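Side-chain contacts in sulfur oxidation protein soxB (Thermus thermophilus, PDB 2WDD), which probably hydrolyses the sulfur-sulfur bond of cysteine S-thiosulfonate in the Sox sulfur oxidation pathway, using a site with two manganese ions: residues A[54-57]-A[58-61]; A[479-482]-A[483-486]. One frame throughout, in Å; residues are numbered along the deposited sequence. Where two conformers were deposited one is given.

Contact 1: residues A[54-57]-A[58-61]; sequences APKP and LMGR
The carbonyl oxygen Lys56 O accepts a hydrogen bond from Met59 N over 3.1 Å and has a water beside it as a second possible donor. The N-H arrives well above the carbonyl plane, 58° out of it, and not on a lone pair. Water 1 lies 2.9 Å from Lys56 O and 2.8 Å from Met59 O, placed to donate to either, though it has more acceptors near it than protons to give. One residue earlier, Leu58 N donates to Pro55 O at 3.0 Å. Two successive bonds from residue i+3 to residue i thus wind the chain, and neither proline nitrogen has a proton to add.

The apolar evidence centres on Leu58. Its CD2 methyl touches both proline rings, pressing on Pro55 CG at 3.3 Å, tighter than usual van der Waals contact, and on Pro57 CB at 3.6 Å. The side chain is swung there with CG beside the backbone N and opposite the carbonyl carbon (chi1 -60°), while its CB meets the methyl of Ala54. An alanine in place of Leu58 would lose both methyl branches and is likely to open a gap beside the two rings. Met59 runs along the other flank: its CG comes within 3.7 Å of Ala54 O, and SD continues the extended chain to lie near Lys56 CA, the chain bending only beyond it.

The bond pattern is that of a short 3-10 turn, begun by the Pro-Lys-Pro sequence and overlapping at Leu58 with a type II beta turn that runs to Arg61, with Gly60 at positive phi (84°), in the long loop between strand 29-34 and helix 67-74.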
loop_
_atom_site.group_PDB
_atom_site.type_symbol
_atom_site.label_atom_id
_atom_site.label_comp_id
_atom_site.label_asym_id
_atom_site.label_seq_id
_atom_site.Cartn_x
_atom_site.Cartn_y
_atom_site.Cartn_z
ATOM N N ALA A 54 -14.306 2.542 -10.512
ATOM C CA ALA A 54 -15.188 1.566 -9.901
ATOM C C ALA A 54 -16.430 1.414 -10.747
ATOM O O ALA A 54 -16.786 2.317 -11.492
ATOM C CB ALA A 54 -15.583 2.025 -8.523
ATOM N N PRO A 55 -17.113 0.267 -10.625
ATOM C CA PRO A 55 -18.380 0.150 -11.346
ATOM C C PRO A 55 -19.360 1.096 -10.652
ATOM O O PRO A 55 -19.149 1.488 -9.500
ATOM C CB PRO A 55 -18.787 -1.308 -11.096
ATOM C CG PRO A 55 -18.168 -1.649 -9.793
ATOM C CD PRO A 55 -16.884 -0.861 -9.703
ATOM N N LYS A 56 -20.408 1.485 -11.360
ATOM C CA LYS A 56 -21.364 2.448 -10.835
ATOM C C LYS A 56 -21.795 2.325 -9.366
ATOM O O LYS A 56 -21.711 3.292 -8.613
ATOM C CB LYS A 56 -22.540 2.628 -11.797
ATOM C CG LYS A 56 -22.115 3.289 -13.101
ATOM C CD LYS A 56 -23.227 3.329 -14.146
ATOM C CE LYS A 56 -24.275 2.266 -13.898
ATOM N NZ LYS A 56 -25.400 2.432 -14.861
ATOM N N PRO A 57 -22.213 1.125 -8.929
ATOM C CA PRO A 57 -22.672 0.968 -7.538
ATOM C C PRO A 57 -21.680 1.395 -6.453
ATOM O O PRO A 57 -22.076 1.699 -5.324
ATOM C CB PRO A 57 -22.915 -0.546 -7.412
ATOM C CG PRO A 57 -22.955 -1.064 -8.813
ATOM C CD PRO A 57 -22.054 -0.175 -9.602
ATOM N N LEU A 58 -20.390 1.330 -6.763
ATOM C CA LEU A 58 -19.361 1.633 -5.773
ATOM C C LEU A 58 -18.790 3.040 -5.845
ATOM O O LEU A 58 -17.986 3.427 -4.999
ATOM C CB LEU A 58 -18.218 0.619 -5.862
ATOM C CG LEU A 58 -18.613 -0.840 -5.631
ATOM C CD1 LEU A 58 -19.362 -1.003 -4.312
ATOM C CD2 LEU A 58 -19.467 -1.310 -6.789
ATOM N N MET A 59 -19.159 3.798 -6.871
ATOM C CA MET A 59 -18.613 5.138 -7.015
ATOM C C MET A 59 -19.016 6.091 -5.905
ATOM O O MET A 59 -20.110 5.990 -5.346
ATOM C CB MET A 59 -18.992 5.739 -8.365
ATOM C CG MET A 59 -18.390 4.997 -9.540
ATOM S SD MET A 59 -19.005 5.644 -11.092
ATOM C CE MET A 59 -18.152 7.235 -11.140
ATOM N N GLY A 60 -18.119 7.020 -5.590
ATOM C CA GLY A 60 -18.400 8.056 -4.614
ATOM C C GLY A 60 -18.189 7.694 -3.164
ATOM O O GLY A 60 -18.523 8.479 -2.276
ATOM N N ARG A 61 -17.652 6.515 -2.895
ATOM C CA ARG A 61 -17.418 6.116 -1.517
ATOM C C ARG A 61 -15.927 6.062 -1.199
ATOM O O ARG A 61 -15.093 5.950 -2.105
ATOM C CB ARG A 61 -18.123 4.797 -1.176
ATOM C CG ARG A 61 -17.444 3.539 -1.692
ATOM C CD ARG A 61 -18.404 2.329 -1.688
ATOM N NE ARG A 61 -17.894 1.216 -0.886
ATOM C CZ ARG A 61 -18.660 0.344 -0.232
ATOM N NH1 ARG A 61 -18.107 -0.644 0.466
ATOM N NH2 ARG A 61 -19.981 0.451 -0.283
HETATM O O HOH W 1 -22.498 4.821 -6.310
#

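Contact 2: residues A[479-482]-A[483-486]; sequences DAPT and GERV
A type II beta turn from Pro481 to Glu484, on the connection between strands 472-476 and 486-487, brings the side chain of Arg485 back over the preceding backbone. Glu484 N closes the turn on Pro481 O at 2.9 Å, with the donor tilted 27° from the carbonyl plane. Gly483 takes the third position at positive phi, where a CB would clash with Thr482 O.

Arg485 NH1 donates to Thr482 OG1 at 3.0 Å, at an N-H...O angle of 147°. The hydroxyl stands beside its own backbone N (chi1 -73°), which turns it to the arginine, and lies slightly out of the guanidinium plane. One face of that group receives Ala480 O, 2.9 Å above the plane and offset toward the rim; the angles there are too poor for hydrogen bonding. In this hairpin-like connection between antiparallel strands, NE is instead bonded to Pro478 O, so two separate bonds fix the rotation of the guanidinium. Arg485 also packs on helix 439-453, whose Glu447 accepts from Gly483 N and Arg485 N. On the outer side, the extended Glu484 crosses the Pro481 ring, with OE1 3.6 Å from Pro481 CD.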
loop_
_atom_site.group_PDB
_atom_site.type_symbol
_atom_site.label_atom_id
_atom_site.label_comp_id
_atom_site.label_asym_id
_atom_site.label_seq_id
_atom_site.Cartn_x
_atom_site.Cartn_y
_atom_site.Cartn_z
ATOM N N ASP A 479 -18.445 -1.182 -16.384
ATOM C CA ASP A 479 -19.828 -1.571 -16.135
ATOM C C ASP A 479 -20.344 -2.717 -17.006
ATOM O O ASP A 479 -21.477 -3.170 -16.824
ATOM C CB ASP A 479 -20.749 -0.361 -16.258
ATOM C CG ASP A 479 -20.423 0.717 -15.241
ATOM O OD1 ASP A 479 -20.424 0.402 -14.034
ATOM O OD2 ASP A 479 -20.199 1.872 -15.655
ATOM N N ALA A 480 -19.525 -3.186 -17.941
ATOM C CA ALA A 480 -19.930 -4.288 -18.807
ATOM C C ALA A 480 -19.885 -5.607 -18.039
ATOM O O ALA A 480 -19.250 -5.711 -16.992
ATOM C CB ALA A 480 -19.038 -4.354 -20.045
ATOM N N PRO A 481 -20.571 -6.637 -18.555
ATOM C CA PRO A 481 -20.565 -7.934 -17.878
ATOM C C PRO A 481 -19.187 -8.561 -17.966
ATOM O O PRO A 481 -18.410 -8.249 -18.873
ATOM C CB PRO A 481 -21.535 -8.777 -18.723
ATOM C CG PRO A 481 -22.325 -7.829 -19.527
ATOM C CD PRO A 481 -21.467 -6.608 -19.725
ATOM N N THR A 482 -18.911 -9.509 -17.075
ATOM C CA THR A 482 -17.665 -10.246 -17.156
ATOM C C THR A 482 -17.587 -10.859 -18.547
ATOM O O THR A 482 -18.567 -11.418 -19.043
ATOM C CB THR A 482 -17.595 -11.337 -16.092
ATOM O OG1 THR A 482 -17.382 -10.728 -14.815
ATOM C CG2 THR A 482 -16.458 -12.304 -16.398
ATOM N N GLY A 483 -16.425 -10.742 -19.180
ATOM C CA GLY A 483 -16.214 -11.248 -20.518
ATOM C C GLY A 483 -16.334 -10.161 -21.572
ATOM O O GLY A 483 -15.903 -10.339 -22.713
ATOM N N GLU A 484 -16.900 -9.021 -21.181
ATOM C CA GLU A 484 -17.100 -7.909 -22.100
ATOM C C GLU A 484 -16.488 -6.593 -21.615
ATOM O O GLU A 484 -16.735 -5.543 -22.201
ATOM C CB GLU A 484 -18.597 -7.726 -22.379
ATOM C CG GLU A 484 -19.267 -9.004 -22.888
ATOM C CD GLU A 484 -20.771 -8.866 -23.054
ATOM O OE1 GLU A 484 -21.251 -7.723 -23.187
ATOM O OE2 GLU A 484 -21.470 -9.907 -23.070
ATOM N N ARG A 485 -15.681 -6.643 -20.561
ATOM C CA ARG A 485 -15.073 -5.409 -20.046
ATOM C C ARG A 485 -13.883 -4.919 -20.848
ATOM O O ARG A 485 -13.597 -3.724 -20.876
ATOM C CB ARG A 485 -14.682 -5.544 -18.579
ATOM C CG ARG A 485 -15.858 -5.698 -17.641
ATOM C CD ARG A 485 -15.415 -5.598 -16.196
ATOM N NE ARG A 485 -16.566 -5.662 -15.305
ATOM C CZ ARG A 485 -17.005 -6.782 -14.744
ATOM N NH1 ARG A 485 -16.366 -7.928 -14.960
ATOM N NH2 ARG A 485 -18.076 -6.754 -13.960
ATOM N N VAL A 486 -13.158 -5.847 -21.459
ATOM C CA VAL A 486 -11.961 -5.515 -22.217
ATOM C C VAL A 486 -12.252 -5.685 -23.699
ATOM O O VAL A 486 -12.590 -6.779 -24.153
ATOM C CB VAL A 486 -10.763 -6.369 -21.753
ATOM C CG1 VAL A 486 -9.528 -6.103 -22.611
ATOM C CG2 VAL A 486 -10.476 -6.123 -20.276
#

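How the contacts relate
Both contacts are local turns, but they differ in burial. Contact 1 is partly buried, its leucine packed among alanine and prolines, whereas contact 2 is largely at the surface, with a buried arginine bonded to a threonine hydroxyl. Each contains a type II turn with glycine at the third position; in contact 1 a 3-10 turn overlaps its start. They hold different elements, a loop before helix 67-74 and a strand connection in the 5'-nucleotidase C-terminal domain, yet they touch: Asp479 OD1 probably accepts a hydrogen bond from Lys56 N at 2.9 Å. Arg553 joins both, through a hydrogen bond to Ala54 O and a salt bridge to Asp479. Their centres are about 16 Å apart.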